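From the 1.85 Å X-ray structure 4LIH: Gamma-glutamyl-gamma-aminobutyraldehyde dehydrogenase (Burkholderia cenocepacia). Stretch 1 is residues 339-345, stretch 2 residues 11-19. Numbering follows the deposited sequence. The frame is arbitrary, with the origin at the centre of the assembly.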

# COMPACT_ATOMS: atom_id res chain seq x y z
N GLY A 339 13.46 -28.96 35.12
CA GLY A 339 14.82 -28.96 35.67
C GLY A 339 15.20 -27.53 35.97
O GLY A 339 14.39 -26.60 35.76
N ASN A 340 16.43 -27.36 36.46
CA ASN A 340 16.99 -26.04 36.77
C ASN A 340 17.08 -25.21 35.49
O ASN A 340 17.80 -25.58 34.56
CB ASN A 340 18.38 -26.17 37.42
CG ASN A 340 18.90 -24.85 38.00
OD1 ASN A 340 18.49 -23.77 37.60
ND2 ASN A 340 19.83 -24.96 38.96
N PRO A 341 16.38 -24.07 35.45
CA PRO A 341 16.48 -23.33 34.18
C PRO A 341 17.85 -22.69 33.92
O PRO A 341 18.09 -22.30 32.79
CB PRO A 341 15.39 -22.27 34.30
CG PRO A 341 15.15 -22.11 35.73
CD PRO A 341 15.45 -23.42 36.39
N LEU A 342 18.75 -22.65 34.92
CA LEU A 342 20.12 -22.22 34.72
C LEU A 342 20.96 -23.21 33.92
O LEU A 342 22.07 -22.86 33.47
CB LEU A 342 20.82 -21.91 36.05
CG LEU A 342 20.32 -20.66 36.77
CD1 LEU A 342 20.96 -20.53 38.15
CD2 LEU A 342 20.59 -19.41 35.93
N ASP A 343 20.41 -24.42 33.72
CA ASP A 343 21.06 -25.49 32.97
C ASP A 343 20.65 -25.40 31.50
O ASP A 343 19.46 -25.53 31.17
CB ASP A 343 20.65 -26.84 33.56
CG ASP A 343 21.35 -28.04 32.90
OD1 ASP A 343 21.76 -27.98 31.71
OD2 ASP A 343 21.43 -29.06 33.60
N PRO A 344 21.63 -25.21 30.60
CA PRO A 344 21.29 -25.04 29.18
C PRO A 344 20.65 -26.22 28.48
O PRO A 344 20.15 -26.03 27.38
CB PRO A 344 22.64 -24.70 28.50
CG PRO A 344 23.62 -24.51 29.58
CD PRO A 344 23.05 -24.94 30.89
N SER A 345 20.66 -27.41 29.08
CA SER A 345 20.04 -28.56 28.44
C SER A 345 18.58 -28.67 28.80
O SER A 345 17.90 -29.56 28.29
CB SER A 345 20.73 -29.87 28.86
OG SER A 345 20.57 -30.13 30.26
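Stretch 2 11-19: KLTLADWQH

Stretch 1 has no regular helix or strand; a type I beta turn runs from N340 to D343. Stretch 2 begins as a loop and enters a helix at L14 that continues beyond H19. T13 is the N-cap: its OG1 accepts from D16 N at 3.1 Å, and T13 N in turn donates to D16 OD2 at 3.2 Å. The helix start lies against the turn and the proline after it. The two chains run in roughly opposite directions: N340 lies near Q18, and P344 near L12. The closest CA atoms are those of D343 and L14, 4.5 Å apart. No direct hydrogen bond joins the stretches, so the fit is mainly one of packing.

G339 makes no contact. N340 holds the turn through its OD1, which accepts from L342 N at 2.9 Å. Its ND2 lies 4.4 Å from L14 CD1. One water bridges to Q18, accepting from N340 ND2 at 3.2 Å and, weakly, from Q18 NE2 at 3.3 Å. P341 points away and does not touch the helix.

L342 packs against L14 and W17, which lie about one helical turn apart. Its CB is 3.9 Å from L14 CD1, and its CD2 is 4.3 Å from W17 CB. L342 O is 3.6 Å from L14 CD1 and 3.5 Å from W17 CD1; the contact buries this oxygen without a hydrogen-bond partner.

D343 N closes the turn by donating to N340 O at 3.0 Å. D343 CB lies 3.9 Å from L14 CD1. Its OD1 accepts from S345 N at 2.9 Å, bracing the chain around P344.

P344 points toward stretch 2 and meets the residues leading into the helix. Its CG is 3.2 Å from L12 O, while its CD is 4.1 Å from L14 CB. The same CG approaches the edge of the W17 ring, 4.2 Å from CD1. S345 is out of reach.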

# COMPACT_ATOMS: atom_id res chain seq x y z
N LYS A 11 28.23 -21.61 23.53
CA LYS A 11 27.22 -21.90 24.62
C LYS A 11 27.89 -22.03 26.00
O LYS A 11 28.72 -22.91 26.20
CB LYS A 11 26.42 -23.17 24.31
N LEU A 12 27.52 -21.15 26.93
CA LEU A 12 27.95 -21.26 28.35
C LEU A 12 27.32 -22.50 29.01
O LEU A 12 26.24 -22.94 28.59
CB LEU A 12 27.55 -19.99 29.14
CG LEU A 12 28.38 -18.72 29.01
CD1 LEU A 12 28.33 -18.16 27.60
CD2 LEU A 12 27.94 -17.67 30.02
N THR A 13 28.00 -23.04 30.02
CA THR A 13 27.56 -24.24 30.75
C THR A 13 26.76 -23.85 31.99
O THR A 13 26.72 -22.68 32.36
CB THR A 13 28.75 -25.05 31.31
OG1 THR A 13 29.41 -24.28 32.33
CG2 THR A 13 29.72 -25.44 30.24
N LEU A 14 26.18 -24.84 32.64
CA LEU A 14 25.40 -24.61 33.85
C LEU A 14 26.25 -23.92 34.88
O LEU A 14 25.82 -22.95 35.50
CB LEU A 14 24.86 -25.93 34.39
CG LEU A 14 24.35 -26.01 35.82
CD1 LEU A 14 23.13 -25.11 36.01
CD2 LEU A 14 24.05 -27.46 36.19
N ALA A 15 27.48 -24.44 35.07
CA ALA A 15 28.44 -23.88 36.03
C ALA A 15 28.76 -22.42 35.72
O ALA A 15 28.89 -21.60 36.64
CB ALA A 15 29.72 -24.73 36.05
N ASP A 16 28.89 -22.10 34.44
CA ASP A 16 29.16 -20.73 33.98
C ASP A 16 28.01 -19.80 34.39
O ASP A 16 28.25 -18.72 34.92
CB ASP A 16 29.32 -20.63 32.46
CG ASP A 16 30.61 -21.27 31.95
OD1 ASP A 16 31.50 -21.63 32.75
OD2 ASP A 16 30.70 -21.41 30.72
N TRP A 17 26.78 -20.24 34.17
CA TRP A 17 25.61 -19.43 34.52
C TRP A 17 25.48 -19.26 36.03
O TRP A 17 25.17 -18.16 36.50
CB TRP A 17 24.32 -20.00 33.92
CG TRP A 17 24.26 -19.87 32.43
CD1 TRP A 17 24.26 -20.87 31.51
CD2 TRP A 17 24.23 -18.64 31.68
NE1 TRP A 17 24.22 -20.36 30.25
CE2 TRP A 17 24.21 -18.99 30.31
CE3 TRP A 17 24.19 -17.28 32.03
CZ2 TRP A 17 24.15 -18.02 29.28
CZ3 TRP A 17 24.14 -16.32 31.01
CH2 TRP A 17 24.11 -16.70 29.65
N GLN A 18 25.73 -20.33 36.78
CA GLN A 18 25.71 -20.26 38.24
C GLN A 18 26.75 -19.27 38.77
O GLN A 18 26.45 -18.49 39.65
CB GLN A 18 25.96 -21.64 38.86
CG GLN A 18 24.80 -22.61 38.67
CD GLN A 18 25.13 -24.02 39.11
OE1 GLN A 18 26.21 -24.54 38.83
NE2 GLN A 18 24.19 -24.65 39.81
N HIS A 19 27.95 -19.28 38.20
CA HIS A 19 28.97 -18.32 38.59
C HIS A 19 28.62 -16.87 38.24
O HIS A 19 28.80 -15.98 39.06
CB HIS A 19 30.31 -18.67 37.96
CG HIS A 19 31.45 -17.92 38.56
ND1 HIS A 19 32.05 -16.84 37.93
CD2 HIS A 19 32.07 -18.05 39.75
CE1 HIS A 19 33.01 -16.36 38.70
NE2 HIS A 19 33.04 -17.07 39.82
O HOH W 1 21.53 -22.89 40.72